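Local coordinates for Ala-tRNApro hydrolase ProX (PDB 1WDV), which probably removes alanine from mischarged tRNA(Pro) by hydrolysis, acting as a trans-editing partner of prolyl-tRNA synthetase, at residues 29-34 / 40-45; 91-96 / 100-105. All coordinates share one frame; numbering follows the deposited sequence.

Contact 1 of 2, residues 29-34 / 40-45; sequences AEAAAL and SEIVKT
Ile42 meets the methyl groups of Ala31 and Ala32 on one side of helix 28-35. Its CG2 turns to Ala31, where it lies 4.0 Å from Ala31 CB. The longer branch runs to the helix backbone at Ala32. Ile42 CG1 sits 3.7 Å from Ala32 N and 3.8 Å from Ala32 CB. The terminal Ile42 CD1 presses on the main chain between the two alanines, 3.9 Å from Ala31 C and at the same distance from Ala32 CA. With CG1 set anti to its carbonyl carbon (chi1 -57°), the long arm extends to the helix, and CG2 falls on its flank. The methyl of Ala31 points toward residues 40-45, while that of Ala32 points neither at them nor away. No hydrogen bond joins the segments; the contact is van der Waals packing of methyl and methylene groups on small alanine side chains and helix backbone. With an alanine here, CG1, CG2 and CD1 are all gone, which would probably open a gap against Ala31 and Ala32. All three touching residues are buried: this is plain hydrophobic packing of a helix on the residue leading into a strand. Val28 and Leu35 of the same helix also touch Ile42, as does Tyr122 of strand 121-124. Glu41 and Val43 make backbone hydrogen bonds with Tyr122. Beyond Ile42 the chain runs on as strand 43-50, in which Lys44 pairs through its backbone with Ile60 of strand 55-61.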
loop_
_atom_site.group_PDB
_atom_site.type_symbol
_atom_site.label_atom_id
_atom_site.label_comp_id
_atom_site.label_asym_id
_atom_site.label_seq_id
_atom_site.Cartn_x
_atom_site.Cartn_y
_atom_site.Cartn_z
ATOM N N ALA A 29 -12.652 1.533 -8.508
ATOM C CA ALA A 29 -13.387 0.962 -9.638
ATOM C C ALA A 29 -12.735 1.399 -10.948
ATOM O O ALA A 29 -12.545 0.587 -11.859
ATOM C CB ALA A 29 -14.875 1.426 -9.611
ATOM N N GLU A 30 -12.397 2.686 -11.041
ATOM C CA GLU A 30 -11.791 3.175 -12.273
ATOM C C GLU A 30 -10.429 2.537 -12.540
ATOM O O GLU A 30 -10.151 2.142 -13.660
ATOM C CB GLU A 30 -11.692 4.702 -12.212
ATOM C CG GLU A 30 -11.060 5.374 -13.421
ATOM C CD GLU A 30 -11.160 6.888 -13.314
ATOM O OE1 GLU A 30 -11.486 7.380 -12.199
ATOM O OE2 GLU A 30 -10.915 7.581 -14.336
ATOM N N ALA A 31 -9.594 2.420 -11.507
ATOM C CA ALA A 31 -8.286 1.810 -11.687
ATOM C C ALA A 31 -8.437 0.349 -12.122
ATOM O O ALA A 31 -7.747 -0.134 -13.037
ATOM C CB ALA A 31 -7.515 1.880 -10.418
ATOM N N ALA A 32 -9.371 -0.369 -11.500
ATOM C CA ALA A 32 -9.532 -1.773 -11.883
ATOM C C ALA A 32 -9.989 -1.917 -13.350
ATOM O O ALA A 32 -9.440 -2.714 -14.122
ATOM C CB ALA A 32 -10.518 -2.480 -10.946
ATOM N N ALA A 33 -10.962 -1.115 -13.743
ATOM C CA ALA A 33 -11.482 -1.164 -15.107
ATOM C C ALA A 33 -10.428 -0.814 -16.143
ATOM O O ALA A 33 -10.311 -1.499 -17.167
ATOM C CB ALA A 33 -12.663 -0.224 -15.246
ATOM N N LEU A 34 -9.661 0.239 -15.888
ATOM C CA LEU A 34 -8.644 0.669 -16.850
ATOM C C LEU A 34 -7.516 -0.337 -17.042
ATOM O O LEU A 34 -6.917 -0.407 -18.122
ATOM C CB LEU A 34 -8.115 2.058 -16.467
ATOM C CG LEU A 34 -9.237 3.106 -16.586
ATOM C CD1 LEU A 34 -8.695 4.503 -16.443
ATOM C CD2 LEU A 34 -9.940 2.988 -17.926
ATOM N N SER A 40 -10.086 -6.179 -6.240
ATOM C CA SER A 40 -9.235 -6.862 -5.273
ATOM C C SER A 40 -7.773 -6.864 -5.715
ATOM O O SER A 40 -6.886 -7.112 -4.899
ATOM C CB SER A 40 -9.718 -8.303 -5.021
ATOM O OG SER A 40 -9.451 -9.156 -6.128
ATOM N N GLU A 41 -7.537 -6.597 -6.990
ATOM C CA GLU A 41 -6.162 -6.522 -7.509
ATOM C C GLU A 41 -5.568 -5.124 -7.478
ATOM O O GLU A 41 -4.399 -4.937 -7.849
ATOM C CB GLU A 41 -6.095 -7.073 -8.927
ATOM C CG GLU A 41 -6.361 -8.568 -8.905
ATOM C CD GLU A 41 -6.799 -9.101 -10.248
ATOM O OE1 GLU A 41 -5.952 -9.623 -11.004
ATOM O OE2 GLU A 41 -8.009 -9.012 -10.546
ATOM N N ILE A 42 -6.375 -4.133 -7.093
ATOM C CA ILE A 42 -5.899 -2.748 -6.947
ATOM C C ILE A 42 -5.714 -2.610 -5.429
ATOM O O ILE A 42 -6.700 -2.547 -4.677
ATOM C CB ILE A 42 -6.946 -1.719 -7.385
ATOM C CG1 ILE A 42 -7.373 -1.981 -8.831
ATOM C CG2 ILE A 42 -6.377 -0.306 -7.214
ATOM C CD1 ILE A 42 -6.219 -1.931 -9.917
ATOM N N VAL A 43 -4.483 -2.537 -4.958
ATOM C CA VAL A 43 -4.301 -2.488 -3.517
ATOM C C VAL A 43 -4.026 -1.096 -3.004
ATOM O O VAL A 43 -3.382 -0.295 -3.675
ATOM C CB VAL A 43 -3.160 -3.424 -3.061
ATOM C CG1 VAL A 43 -3.525 -4.859 -3.378
ATOM C CG2 VAL A 43 -1.856 -3.064 -3.790
ATOM N N LYS A 44 -4.537 -0.806 -1.815
ATOM C CA LYS A 44 -4.284 0.508 -1.256
ATOM C C LYS A 44 -3.346 0.385 -0.075
ATOM O O LYS A 44 -3.411 -0.592 0.659
ATOM C CB LYS A 44 -5.596 1.175 -0.855
ATOM C CG LYS A 44 -6.580 0.286 -0.165
ATOM C CD LYS A 44 -8.000 0.708 -0.555
ATOM C CE LYS A 44 -9.078 -0.033 0.230
ATOM N NZ LYS A 44 -10.420 0.605 0.029
ATOM N N THR A 45 -2.439 1.356 0.036
ATOM C CA THR A 45 -1.474 1.450 1.127
ATOM C C THR A 45 -2.097 2.457 2.065
ATOM O O THR A 45 -2.099 3.651 1.774
ATOM C CB THR A 45 -0.116 2.033 0.655
ATOM O OG1 THR A 45 0.427 1.219 -0.396
ATOM C CG2 THR A 45 0.888 2.024 1.783
#

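Contact 2 of 2, residues 91-96 / 100-105; sequences TGYPVG and PVALPP
Tyr93 gives its hydroxyl hydrogen to the backbone carbonyl of Ala102, with OH 2.8 Å from Ala102 O. The oxygen lies at the edge of the ring, in its plane. Seen from the carbonyl, the donor stands 38° above the peptide plane. The bond therefore does not follow a lone pair. The methyl of Ala102 also comes near, its CB 3.6 Å from Tyr93 OH. Leu103 adds the apolar part. Its CD2 lies 3.9 Å from Tyr93 CD1, approaching the ring obliquely, and the same methyl reaches Thr91 CB. Thr91 and Leu103 run side by side and point the same way. Pro104 packs on the backbone of Thr91, with Pro104 CD 3.6 Å from Thr91 O. From the end of helix 84-91 at Thr91, both segments run through the irregular connection to strand 108-112, and the helix exit is shaped by an ST turn. Here Thr91 OG1 accepts from Tyr93 N at 3.1 Å, with an N-H...O angle of 161°. The hydroxyl also bonds to Val87 O, one turn back in the helix. Its first torsion places OG1 between the backbone N and the carbonyl carbon, in reach of both partners. Gly92, between Thr91 and Tyr93, has a positive phi (85°) at which a side chain would be jammed against the carbonyl of Thr91. Further out, Lys4 and Val5 of helix 4-12 touch Tyr93, and Trp8 of that helix touches Ala102.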
loop_
_atom_site.group_PDB
_atom_site.type_symbol
_atom_site.label_atom_id
_atom_site.label_comp_id
_atom_site.label_asym_id
_atom_site.label_seq_id
_atom_site.Cartn_x
_atom_site.Cartn_y
_atom_site.Cartn_z
ATOM N N THR A 91 4.603 10.510 4.797
ATOM C CA THR A 91 5.187 9.631 3.788
ATOM C C THR A 91 5.962 10.344 2.704
ATOM O O THR A 91 6.909 9.788 2.144
ATOM C CB THR A 91 4.129 8.761 3.045
ATOM O OG1 THR A 91 3.290 9.609 2.268
ATOM C CG2 THR A 91 3.243 7.977 4.018
ATOM N N GLY A 92 5.545 11.572 2.411
ATOM C CA GLY A 92 6.172 12.335 1.351
ATOM C C GLY A 92 5.570 12.018 -0.018
ATOM O O GLY A 92 6.105 12.436 -1.052
ATOM N N TYR A 93 4.476 11.265 -0.048
ATOM C CA TYR A 93 3.820 10.919 -1.318
ATOM C C TYR A 93 2.389 11.435 -1.329
ATOM O O TYR A 93 1.769 11.598 -0.288
ATOM C CB TYR A 93 3.809 9.417 -1.516
ATOM C CG TYR A 93 5.194 8.836 -1.669
ATOM C CD1 TYR A 93 5.866 8.260 -0.580
ATOM C CD2 TYR A 93 5.812 8.844 -2.897
ATOM C CE1 TYR A 93 7.133 7.692 -0.742
ATOM C CE2 TYR A 93 7.064 8.284 -3.066
ATOM C CZ TYR A 93 7.718 7.708 -1.998
ATOM O OH TYR A 93 8.952 7.129 -2.226
ATOM N N PRO A 94 1.833 11.660 -2.525
ATOM C CA PRO A 94 0.464 12.170 -2.603
ATOM C C PRO A 94 -0.620 11.162 -2.227
ATOM O O PRO A 94 -0.468 9.966 -2.435
ATOM C CB PRO A 94 0.372 12.672 -4.041
ATOM C CG PRO A 94 1.289 11.757 -4.798
ATOM C CD PRO A 94 2.471 11.602 -3.857
ATOM N N VAL A 95 -1.708 11.678 -1.655
ATOM C CA VAL A 95 -2.832 10.876 -1.210
ATOM C C VAL A 95 -3.151 9.681 -2.102
ATOM O O VAL A 95 -3.254 8.557 -1.608
ATOM C CB VAL A 95 -4.102 11.765 -1.060
ATOM C CG1 VAL A 95 -5.332 10.893 -0.811
ATOM C CG2 VAL A 95 -3.902 12.759 0.082
ATOM N N GLY A 96 -3.303 9.904 -3.402
ATOM C CA GLY A 96 -3.621 8.788 -4.294
ATOM C C GLY A 96 -2.452 8.017 -4.903
ATOM O O GLY A 96 -2.612 7.266 -5.886
ATOM N N PRO A 100 4.003 1.056 -1.366
ATOM C CA PRO A 100 4.229 0.158 -0.228
ATOM C C PRO A 100 5.726 -0.010 0.070
ATOM O O PRO A 100 6.123 -0.742 0.981
ATOM C CB PRO A 100 3.567 -1.147 -0.702
ATOM C CG PRO A 100 3.888 -1.152 -2.158
ATOM C CD PRO A 100 3.626 0.296 -2.580
ATOM N N VAL A 101 6.563 0.668 -0.707
ATOM C CA VAL A 101 8.008 0.621 -0.518
ATOM C C VAL A 101 8.557 2.032 -0.680
ATOM O O VAL A 101 7.844 2.940 -1.141
ATOM C CB VAL A 101 8.696 -0.298 -1.562
ATOM C CG1 VAL A 101 8.212 -1.730 -1.399
ATOM C CG2 VAL A 101 8.433 0.209 -2.992
ATOM N N ALA A 102 9.818 2.210 -0.292
ATOM C CA ALA A 102 10.483 3.510 -0.391
ATOM C C ALA A 102 9.808 4.602 0.455
ATOM O O ALA A 102 9.814 5.809 0.106
ATOM C CB ALA A 102 10.586 3.936 -1.863
ATOM N N LEU A 103 9.253 4.178 1.590
ATOM C CA LEU A 103 8.645 5.093 2.556
ATOM C C LEU A 103 9.710 5.376 3.638
ATOM O O LEU A 103 10.756 4.674 3.687
ATOM C CB LEU A 103 7.445 4.412 3.239
ATOM C CG LEU A 103 6.266 3.999 2.358
ATOM C CD1 LEU A 103 5.330 3.099 3.157
ATOM C CD2 LEU A 103 5.552 5.272 1.862
ATOM N N PRO A 104 9.487 6.405 4.490
ATOM C CA PRO A 104 10.472 6.693 5.551
ATOM C C PRO A 104 10.625 5.399 6.371
ATOM O O PRO A 104 9.651 4.669 6.620
ATOM C CB PRO A 104 9.830 7.845 6.313
ATOM C CG PRO A 104 9.175 8.642 5.181
ATOM C CD PRO A 104 8.508 7.509 4.361
ATOM N N PRO A 105 11.853 5.090 6.805
ATOM C CA PRO A 105 12.115 3.863 7.559
ATOM C C PRO A 105 11.439 3.604 8.890
ATOM O O PRO A 105 11.523 2.489 9.404
ATOM C CB PRO A 105 13.642 3.829 7.631
ATOM C CG PRO A 105 13.983 5.286 7.723
ATOM C CD PRO A 105 13.053 5.930 6.708
#

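Contact 1 closes before contact 2 opens along the chain, and their centres are about 18 Å apart. Both lie within the aminoacyl-tRNA editing domain. Contact 1 joins helix 28-35 to Ile42, the residue leading into strand 43-50, an inner strand of the mixed sheet next to its edge strand 79-81. Contact 2 folds together the connection that leads from helix 84-91 to strand 108-112 of that sheet. Strand 43-50 brings them together: Thr45 OG1 lies 3.7 Å from Pro100 N in plain packing, and Thr91 also touches Ile47. Thr45 OG1 is hydrogen-bonded to Val98 O, between the two segments of contact 2. The strand and the residue before it thus link the helix to the later connection.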